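Local atomic coordinates of cell wall surface anchor family protein (Streptococcus pneumoniae, PDB entry 4OQ1), a protein that probably anchors the pneumococcal pilus to the cell wall, as an ancillary pilin built with CnaB-type immunoglobulin-like domains. Residues T146-V151 with V210-L215; Y218-V223 with T236-V241; Y319-Q324 with T333-F338. The protein carries 3 engineered substitutions. One frame throughout, in Å; residues are numbered along the deposited sequence.

Interaction 1. Residues T146-V151 with V210-L215; sequences TMTTKV and VTNLPL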
loop_
_atom_site.group_PDB
_atom_site.type_symbol
_atom_site.label_atom_id
_atom_site.label_comp_id
_atom_site.label_asym_id
_atom_site.label_seq_id
_atom_site.Cartn_x
_atom_site.Cartn_y
_atom_site.Cartn_z
ATOM N N THR A 146 -21.234 -7.900 3.735
ATOM C CA THR A 146 -20.281 -6.950 3.151
ATOM C C THR A 146 -19.582 -5.932 4.069
ATOM O O THR A 146 -18.694 -5.212 3.614
ATOM C CB THR A 146 -20.925 -6.174 1.983
ATOM O OG1 THR A 146 -22.231 -5.727 2.365
ATOM C CG2 THR A 146 -21.037 -7.060 0.753
ATOM N N MET A 147 -19.964 -5.859 5.340
ATOM C CA MET A 147 -19.345 -4.885 6.243
ATOM C C MET A 147 -17.861 -5.204 6.392
ATOM O O MET A 147 -17.489 -6.376 6.453
ATOM C CB MET A 147 -20.031 -4.902 7.608
ATOM C CG MET A 147 -21.311 -4.084 7.670
ATOM S SD MET A 147 -21.082 -2.389 7.101
ATOM C CE MET A 147 -20.320 -1.647 8.541
ATOM N N THR A 148 -17.003 -4.184 6.440
ATOM C CA THR A 148 -15.613 -4.468 6.448
ATOM C C THR A 148 -15.016 -3.432 7.384
ATOM O O THR A 148 -15.666 -2.382 7.619
ATOM C CB THR A 148 -15.132 -4.313 5.007
ATOM O OG1 THR A 148 -13.937 -5.053 4.847
ATOM C CG2 THR A 148 -14.945 -2.802 4.599
ATOM N N THR A 149 -13.826 -3.698 7.867
ATOM C CA THR A 149 -13.005 -2.634 8.508
ATOM C C THR A 149 -12.590 -1.605 7.504
ATOM O O THR A 149 -12.560 -1.887 6.314
ATOM C CB THR A 149 -11.742 -3.183 9.154
ATOM O OG1 THR A 149 -11.012 -3.942 8.199
ATOM C CG2 THR A 149 -12.087 -4.009 10.303
ATOM N N LYS A 150 -12.347 -0.370 7.967
ATOM C CA LYS A 150 -12.031 0.745 7.079
ATOM C C LYS A 150 -11.115 1.677 7.838
ATOM O O LYS A 150 -11.405 2.076 9.004
ATOM C CB LYS A 150 -13.267 1.572 6.665
ATOM C CG LYS A 150 -14.524 0.773 6.475
ATOM C CD LYS A 150 -15.729 1.689 6.384
ATOM C CE LYS A 150 -17.025 0.915 6.525
ATOM N NZ LYS A 150 -17.141 -0.067 7.619
ATOM N N VAL A 151 -10.044 2.069 7.165
ATOM C CA VAL A 151 -9.093 3.075 7.736
ATOM C C VAL A 151 -8.641 4.026 6.684
ATOM O O VAL A 151 -8.437 3.649 5.527
ATOM C CB VAL A 151 -7.947 2.443 8.555
ATOM C CG1 VAL A 151 -7.298 1.364 7.809
ATOM C CG2 VAL A 151 -6.932 3.534 8.965
ATOM N N VAL A 210 -7.812 2.026 3.211
ATOM C CA VAL A 210 -7.622 0.573 3.233
ATOM C C VAL A 210 -8.808 -0.096 3.879
ATOM O O VAL A 210 -9.137 0.183 5.066
ATOM C CB VAL A 210 -6.370 0.162 4.033
ATOM C CG1 VAL A 210 -6.157 -1.326 3.889
ATOM C CG2 VAL A 210 -5.170 0.957 3.493
ATOM N N THR A 211 -9.395 -1.052 3.167
ATOM C CA THR A 211 -10.500 -1.870 3.694
ATOM C C THR A 211 -10.145 -3.322 4.009
ATOM O O THR A 211 -9.208 -3.875 3.453
ATOM C CB THR A 211 -11.687 -1.837 2.735
ATOM O OG1 THR A 211 -11.355 -2.381 1.467
ATOM C CG2 THR A 211 -12.117 -0.464 2.501
ATOM N N ASN A 212 -10.947 -3.944 4.879
ATOM C CA ASN A 212 -10.953 -5.377 5.131
ATOM C C ASN A 212 -9.776 -5.904 5.903
ATOM O O ASN A 212 -9.543 -7.093 5.941
ATOM C CB ASN A 212 -11.023 -6.147 3.841
ATOM C CG ASN A 212 -11.484 -7.539 4.040
ATOM O OD1 ASN A 212 -12.569 -7.748 4.539
ATOM N ND2 ASN A 212 -10.637 -8.509 3.732
ATOM N N LEU A 213 -8.980 -5.013 6.474
ATOM C CA LEU A 213 -8.006 -5.439 7.395
ATOM C C LEU A 213 -8.646 -6.246 8.556
ATOM O O LEU A 213 -9.657 -5.829 9.065
ATOM C CB LEU A 213 -7.303 -4.217 8.021
ATOM C CG LEU A 213 -6.358 -3.452 7.056
ATOM C CD1 LEU A 213 -5.890 -2.194 7.756
ATOM C CD2 LEU A 213 -5.178 -4.275 6.500
ATOM N N PRO A 214 -8.035 -7.365 8.989
ATOM C CA PRO A 214 -8.522 -7.991 10.199
ATOM C C PRO A 214 -8.488 -7.015 11.356
ATOM O O PRO A 214 -7.721 -6.040 11.329
ATOM C CB PRO A 214 -7.520 -9.124 10.461
ATOM C CG PRO A 214 -6.789 -9.340 9.203
ATOM C CD PRO A 214 -7.034 -8.197 8.299
ATOM N N LEU A 215 -9.374 -7.211 12.337
ATOM C CA LEU A 215 -9.254 -6.536 13.608
ATOM C C LEU A 215 -7.836 -6.677 14.190
ATOM O O LEU A 215 -7.227 -7.721 14.113
ATOM C CB LEU A 215 -10.296 -7.055 14.578
ATOM C CG LEU A 215 -11.769 -6.927 14.131
ATOM C CD1 LEU A 215 -12.648 -7.588 15.172
ATOM C CD2 LEU A 215 -12.168 -5.498 13.915
#

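Interaction 2. Residues Y218-V223 with T236-V241; sequences YRFKEV and TDVQLV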
loop_
_atom_site.group_PDB
_atom_site.type_symbol
_atom_site.label_atom_id
_atom_site.label_comp_id
_atom_site.label_asym_id
_atom_site.label_seq_id
_atom_site.Cartn_x
_atom_site.Cartn_y
_atom_site.Cartn_z
ATOM N N TYR A 218 -2.158 -1.901 13.930
ATOM C CA TYR A 218 -1.416 -1.657 12.677
ATOM C C TYR A 218 -0.542 -0.397 12.842
ATOM O O TYR A 218 -0.768 0.404 13.717
ATOM C CB TYR A 218 -2.380 -1.487 11.444
ATOM C CG TYR A 218 -3.115 -2.756 11.138
ATOM C CD1 TYR A 218 -4.350 -2.995 11.738
ATOM C CD2 TYR A 218 -2.554 -3.743 10.345
ATOM C CE1 TYR A 218 -5.018 -4.161 11.517
ATOM C CE2 TYR A 218 -3.192 -4.966 10.138
ATOM C CZ TYR A 218 -4.457 -5.162 10.713
ATOM O OH TYR A 218 -5.156 -6.349 10.456
ATOM N N ARG A 219 0.369 -0.232 11.881
ATOM C CA ARG A 219 1.275 0.915 11.825
ATOM C C ARG A 219 1.509 1.263 10.345
ATOM O O ARG A 219 1.828 0.372 9.532
ATOM C CB ARG A 219 2.507 0.425 12.463
ATOM C CG ARG A 219 3.653 1.340 12.636
ATOM C CD ARG A 219 4.549 0.579 13.637
ATOM N NE ARG A 219 4.154 0.602 15.046
ATOM C CZ ARG A 219 4.767 -0.130 15.989
ATOM N NH1 ARG A 219 5.686 -0.998 15.666
ATOM N NH2 ARG A 219 4.410 -0.091 17.246
ATOM N N PHE A 220 1.309 2.553 10.026
ATOM C CA PHE A 220 1.667 3.089 8.740
ATOM C C PHE A 220 3.079 3.749 8.855
ATOM O O PHE A 220 3.259 4.646 9.670
ATOM C CB PHE A 220 0.641 4.112 8.272
ATOM C CG PHE A 220 -0.601 3.555 7.758
ATOM C CD1 PHE A 220 -0.801 3.427 6.396
ATOM C CD2 PHE A 220 -1.686 3.314 8.608
ATOM C CE1 PHE A 220 -2.009 2.947 5.902
ATOM C CE2 PHE A 220 -2.902 2.861 8.098
ATOM C CZ PHE A 220 -3.048 2.667 6.754
ATOM N N LYS A 221 4.065 3.240 8.099
ATOM C CA LYS A 221 5.406 3.751 8.124
ATOM C C LYS A 221 5.730 4.569 6.948
ATOM O O LYS A 221 5.537 4.134 5.824
ATOM C CB LYS A 221 6.429 2.603 8.202
ATOM C CG LYS A 221 6.089 1.515 9.163
ATOM C CD LYS A 221 7.157 0.429 9.111
ATOM C CE LYS A 221 8.520 0.851 9.607
ATOM N NZ LYS A 221 8.416 1.035 11.077
ATOM N N GLU A 222 6.204 5.795 7.181
ATOM C CA GLU A 222 6.418 6.750 6.060
ATOM C C GLU A 222 7.763 6.525 5.350
ATOM O O GLU A 222 8.712 7.297 5.520
ATOM C CB GLU A 222 6.310 8.189 6.544
ATOM C CG GLU A 222 6.317 9.174 5.424
ATOM C CD GLU A 222 5.894 10.590 5.851
ATOM O OE1 GLU A 222 5.449 10.780 6.976
ATOM O OE2 GLU A 222 6.108 11.506 5.029
ATOM N N VAL A 223 7.821 5.498 4.530
ATOM C CA VAL A 223 9.035 5.066 3.885
ATOM C C VAL A 223 9.459 5.948 2.749
ATOM O O VAL A 223 10.641 5.985 2.458
ATOM C CB VAL A 223 8.940 3.582 3.382
ATOM C CG1 VAL A 223 8.883 2.681 4.590
ATOM C CG2 VAL A 223 7.778 3.399 2.384
ATOM N N THR A 236 2.833 5.745 12.351
ATOM C CA THR A 236 1.578 6.227 12.903
ATOM C C THR A 236 0.718 4.957 13.153
ATOM O O THR A 236 0.375 4.200 12.232
ATOM C CB THR A 236 0.871 7.238 11.954
ATOM O OG1 THR A 236 1.707 8.374 11.769
ATOM C CG2 THR A 236 -0.416 7.692 12.602
ATOM N N ASP A 237 0.360 4.746 14.405
ATOM C CA ASP A 237 -0.312 3.542 14.860
ATOM C C ASP A 237 -1.784 3.666 14.696
ATOM O O ASP A 237 -2.364 4.759 14.741
ATOM C CB ASP A 237 0.040 3.288 16.358
ATOM C CG ASP A 237 1.327 2.492 16.518
ATOM O OD1 ASP A 237 2.245 2.473 15.632
ATOM O OD2 ASP A 237 1.426 1.837 17.565
ATOM N N VAL A 238 -2.447 2.549 14.492
ATOM C CA VAL A 238 -3.905 2.638 14.329
ATOM C C VAL A 238 -4.437 1.283 14.804
ATOM O O VAL A 238 -3.741 0.278 14.700
ATOM C CB VAL A 238 -4.346 2.969 12.884
ATOM C CG1 VAL A 238 -4.095 1.850 11.983
ATOM C CG2 VAL A 238 -5.842 3.229 12.873
ATOM N N GLN A 239 -5.595 1.318 15.465
ATOM C CA GLN A 239 -6.210 0.130 16.072
ATOM C C GLN A 239 -7.610 -0.005 15.502
ATOM O O GLN A 239 -8.417 0.969 15.494
ATOM C CB GLN A 239 -6.264 0.224 17.577
ATOM C CG GLN A 239 -6.837 -1.059 18.248
ATOM C CD GLN A 239 -6.890 -0.973 19.785
ATOM O OE1 GLN A 239 -7.703 -0.259 20.375
ATOM N NE2 GLN A 239 -5.976 -1.657 20.415
ATOM N N LEU A 240 -7.870 -1.186 14.973
ATOM C CA LEU A 240 -9.185 -1.518 14.370
ATOM C C LEU A 240 -9.851 -2.486 15.337
ATOM O O LEU A 240 -9.333 -3.556 15.544
ATOM C CB LEU A 240 -9.046 -2.135 13.003
ATOM C CG LEU A 240 -8.258 -1.209 12.112
ATOM C CD1 LEU A 240 -8.211 -1.852 10.751
ATOM C CD2 LEU A 240 -8.969 0.151 12.039
ATOM N N VAL A 241 -10.881 -2.006 16.059
ATOM C CA VAL A 241 -11.559 -2.876 17.058
ATOM C C VAL A 241 -12.942 -3.292 16.534
ATOM O O VAL A 241 -13.599 -4.099 17.166
ATOM C CB VAL A 241 -11.727 -2.237 18.441
ATOM C CG1 VAL A 241 -10.394 -1.761 19.013
ATOM C CG2 VAL A 241 -12.707 -1.084 18.371
HETATM O O HOH W 1 3.442 7.911 9.846
#

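Interaction 3. Residues Y319-Q324 with T333-F338; sequences YLWELQ and TSPVSF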
loop_
_atom_site.group_PDB
_atom_site.type_symbol
_atom_site.label_atom_id
_atom_site.label_comp_id
_atom_site.label_asym_id
_atom_site.label_seq_id
_atom_site.Cartn_x
_atom_site.Cartn_y
_atom_site.Cartn_z
ATOM N N TYR A 319 27.037 18.191 3.371
ATOM C CA TYR A 319 28.481 17.894 3.278
ATOM C C TYR A 319 28.998 17.956 1.836
ATOM O O TYR A 319 28.396 17.366 0.914
ATOM C CB TYR A 319 28.855 16.558 3.897
ATOM C CG TYR A 319 28.330 16.299 5.281
ATOM C CD1 TYR A 319 29.066 16.563 6.390
ATOM C CD2 TYR A 319 27.023 15.798 5.445
ATOM C CE1 TYR A 319 28.525 16.366 7.640
ATOM C CE2 TYR A 319 26.479 15.631 6.676
ATOM C CZ TYR A 319 27.242 15.871 7.752
ATOM O OH TYR A 319 26.665 15.677 8.944
ATOM N N LEU A 320 30.161 18.613 1.662
ATOM C CA LEU A 320 30.875 18.622 0.424
ATOM C C LEU A 320 31.856 17.449 0.536
ATOM O O LEU A 320 32.828 17.554 1.314
ATOM C CB LEU A 320 31.698 19.898 0.187
ATOM C CG LEU A 320 30.843 21.209 0.085
ATOM C CD1 LEU A 320 31.747 22.401 -0.189
ATOM C CD2 LEU A 320 29.894 21.091 -1.061
ATOM N N TRP A 321 31.535 16.376 -0.161
ATOM C CA TRP A 321 32.396 15.162 -0.211
ATOM C C TRP A 321 33.364 15.377 -1.332
ATOM O O TRP A 321 32.931 15.492 -2.517
ATOM C CB TRP A 321 31.567 13.890 -0.463
ATOM C CG TRP A 321 32.388 12.642 -0.724
ATOM C CD1 TRP A 321 32.845 12.213 -1.906
ATOM C CD2 TRP A 321 32.844 11.717 0.245
ATOM N NE1 TRP A 321 33.612 11.051 -1.740
ATOM C CE2 TRP A 321 33.546 10.703 -0.426
ATOM C CE3 TRP A 321 32.667 11.598 1.604
ATOM C CZ2 TRP A 321 34.171 9.635 0.256
ATOM C CZ3 TRP A 321 33.252 10.504 2.262
ATOM C CH2 TRP A 321 33.990 9.579 1.601
ATOM N N GLU A 322 34.647 15.459 -1.011
ATOM C CA GLU A 322 35.685 15.819 -2.061
ATOM C C GLU A 322 35.973 14.655 -2.964
ATOM O O GLU A 322 36.386 13.562 -2.493
ATOM C CB GLU A 322 37.006 16.323 -1.473
ATOM C CG GLU A 322 37.957 16.839 -2.579
ATOM C CD GLU A 322 39.233 17.443 -2.004
ATOM O OE1 GLU A 322 39.774 16.860 -1.046
ATOM O OE2 GLU A 322 39.656 18.484 -2.512
ATOM N N LEU A 323 35.638 14.828 -4.250
ATOM C CA LEU A 323 35.969 13.847 -5.254
ATOM C C LEU A 323 37.382 14.029 -5.840
ATOM O O LEU A 323 38.027 13.064 -6.114
ATOM C CB LEU A 323 34.974 13.942 -6.403
ATOM C CG LEU A 323 33.508 13.635 -6.024
ATOM C CD1 LEU A 323 32.503 14.015 -7.103
ATOM C CD2 LEU A 323 33.344 12.152 -5.699
ATOM N N GLN A 324 37.835 15.261 -6.012
ATOM C CA GLN A 324 39.124 15.558 -6.615
ATOM C C GLN A 324 39.705 16.898 -6.051
ATOM O O GLN A 324 39.047 17.953 -6.114
ATOM C CB GLN A 324 38.935 15.723 -8.132
ATOM C CG GLN A 324 40.097 16.338 -8.856
ATOM C CD GLN A 324 39.922 16.356 -10.341
ATOM O OE1 GLN A 324 40.050 15.319 -10.979
ATOM N NE2 GLN A 324 39.601 17.551 -10.916
ATOM N N THR A 333 40.813 16.338 4.872
ATOM C CA THR A 333 40.806 15.173 5.710
ATOM C C THR A 333 39.405 14.744 6.082
ATOM O O THR A 333 39.225 13.665 6.522
ATOM C CB THR A 333 41.637 15.359 7.025
ATOM O OG1 THR A 333 41.221 16.542 7.599
ATOM C CG2 THR A 333 43.097 15.496 6.694
ATOM N N SER A 334 38.390 15.594 5.864
ATOM C CA SER A 334 37.018 15.165 6.030
ATOM C C SER A 334 36.131 16.041 5.128
ATOM O O SER A 334 36.580 17.089 4.649
ATOM C CB SER A 334 36.592 15.348 7.496
ATOM O OG SER A 334 36.475 16.697 7.839
ATOM N N PRO A 335 34.892 15.630 4.915
ATOM C CA PRO A 335 34.043 16.467 4.038
ATOM C C PRO A 335 33.815 17.785 4.739
ATOM O O PRO A 335 33.827 17.867 5.968
ATOM C CB PRO A 335 32.756 15.693 3.980
ATOM C CG PRO A 335 33.233 14.302 4.051
ATOM C CD PRO A 335 34.212 14.382 5.227
ATOM N N VAL A 336 33.441 18.784 3.968
ATOM C CA VAL A 336 33.120 20.083 4.550
ATOM C C VAL A 336 31.610 20.125 4.968
ATOM O O VAL A 336 30.731 20.052 4.127
ATOM C CB VAL A 336 33.286 21.174 3.523
ATOM C CG1 VAL A 336 32.951 22.495 4.126
ATOM C CG2 VAL A 336 34.704 21.188 3.004
ATOM N N SER A 337 31.336 20.285 6.255
ATOM C CA SER A 337 29.979 20.410 6.692
ATOM C C SER A 337 29.457 21.844 6.522
ATOM O O SER A 337 30.176 22.824 6.739
ATOM C CB SER A 337 29.917 20.038 8.188
ATOM O OG SER A 337 28.517 20.017 8.561
ATOM N N PHE A 338 28.219 21.956 6.132
ATOM C CA PHE A 338 27.549 23.258 6.069
ATOM C C PHE A 338 26.097 23.060 6.358
ATOM O O PHE A 338 25.540 22.004 6.050
ATOM C CB PHE A 338 27.760 23.998 4.737
ATOM C CG PHE A 338 27.232 23.315 3.522
ATOM C CD1 PHE A 338 26.145 23.821 2.866
ATOM C CD2 PHE A 338 27.836 22.221 2.993
ATOM C CE1 PHE A 338 25.641 23.185 1.782
ATOM C CE2 PHE A 338 27.367 21.592 1.903
ATOM C CZ PHE A 338 26.276 22.100 1.234
HETATM O O HOH W 2 27.452 17.895 10.405
#

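Interaction 1. Residues T146-V151 with V210-L215
K150 and T211 face each other as an antiparallel non-hydrogen-bonded pair, their CA atoms 4.5 Å apart. Next to them V151 and V210 form a hydrogen-bonded pair, closed by V151 N to V210 O at 3.0 Å and V210 N to V151 O at 2.9 Å. Where the strands give way to loop, N212 N still donates to T149 O at 3.0 Å, coming from well above the carbonyl plane. The CA-H of T211 leans on the same oxygen. N212 has a positive phi of 73°, a conformation that asparagine tolerates better than most residues with a side chain, and here the chain swings out of the sheet.

The buried T149 carries the side-chain contact at this end. Its OG1, placed between the backbone N and the carbonyl carbon (chi1 54°), donates to L213 O; at 2.5 Å the bond is very short, and its exact length is doubtful. The other branch, CG2, meets L215 CD2 at 3.9 Å. T148 crosses N212 at about a right angle, its OG1 lying against CA and CB of N212 while its CG2 meets T211 CB. On the face carrying V151 and V210, V151 CG1 touches L213 CD1 at 3.8 Å, and V238 and L240 of strand 235-240 cover this apolar patch. K150 takes part through its backbone, for its NZ turns back to T148 O at 2.7 Å and also bonds H243 O.

Threonine suits position 149 because one branch is polar and the other apolar: the hydroxyl serves a loop carbonyl while the methyl packs on L215. The contact thus fastens the start of strand 150-157 to the end of strand 207-211, with hydrogen bonds continuing past the last bridge.

Interaction 2. Residues Y218-V223 with T236-V241
R219 and D237 form a salt bridge between two antiparallel strands, at a non-hydrogen-bonded pair whose close CA atoms start both side chains off on the same face of the sheet. From R219 CB, 3.8 Å from D237 OD1, the arginine runs alongside the aspartate, pointing the same way. CG, anti to the backbone N, lies 3.5 Å from that oxygen, and CD is about as near. A bend at chi3 (-77°) then places NE, which donates to D237 OD1 at 2.7 Å in an almost straight bond. The oxygen is met on its syn side and lies in the guanidinium plane, and the two flat groups are only 23° apart. Farther out, NH2 is 3.6 Å from D237 OD2, while its salt-bridge partner is D176; NH1 bonds S178 OG. The guanidinium is therefore gripped from several directions and its rotation is fixed.

The other face, bearing Y218, F220, T236 and V238, is mostly apolar. Y218 CB rests on V238 CG1 at 3.8 Å, and its ring crosses L240 at about a right angle, CE1 lying 4.0 Å from L240 CD1; the hydroxyl at its tip bonds P214 O. V238 CG1 also lies at the edge of the F220 ring, near CE2, and I248 and L153 of the facing sheet pack on that ring. Backbone bonds frame the strands at Y218 with V238 and at F220 with T236, and a water 2.6 Å from T236 OG1 also reaches F220 O.

The chemistry divides by face. Beta-branched valine and flat aromatic rings fill the interior of the sandwich, while on the opposite side the carboxylates of D237 and D176 probably offset the cost of burying the guanidinium charge.

Interaction 3. Residues Y319-Q324 with T333-F338
L320 and V336 form an antiparallel hydrogen-bonded pair, with L320 N to V336 O at 2.9 Å and V336 N to L320 O at 3.0 Å, while Y319 and S337 make the adjoining non-hydrogen-bonded pair. On the Y319 face, the tyrosine CB touches P335 CB at 4.0 Å and its ring passes S337, CE1 coming within 3.8 Å of OG. One water joins the two hydroxyls, 2.8 Å from Y319 OH and 3.0 Å from S337 OG, a polar fringe at the partly exposed border. P335 lies side by side with W321, CG against the indole CE3 at 3.7 Å; proline costs no bond, since beside a hydrogen-bonded pair its N is not directed at strand 316-322, and its ring offers W321 an apolar surface. On the other face L320 CB meets V336 CB, and L320 CD2 crosses to F338 CE2 at 3.9 Å.

Strand 316-322 is bonded on its other side to strand 277-284, and strand 336-340 flanks it here. L320 and F338 point into the domain, where F262 of strand 260-266 meets F338 edge-to-face, and from strand 307-310 F308 packs on L320 and V310 on F338.

In the fold
Interactions 1 and 2 belong to one prealbumin-like (CnaB) domain, their centres about 14 Å apart, and follow in series along the chain. Interaction 1 lies in the sheet of strands 207-211, 150-157, 246-254 and 229-231; interaction 2 lies in the facing sheet. The two touch where L213 and L215, in the loop after strand 207-211, pack on L240 and V241. Interaction 3 comes last, in the next domain, its centre about 39 Å from that of interaction 2; it joins the corresponding strands, so the pairing recurs. E222 beside K155 and N252 is consistent with the isopeptide site of CnaB domains. Both domains follow an N-terminal part with its own sheet, in an elongated chain that suits a pilus anchor.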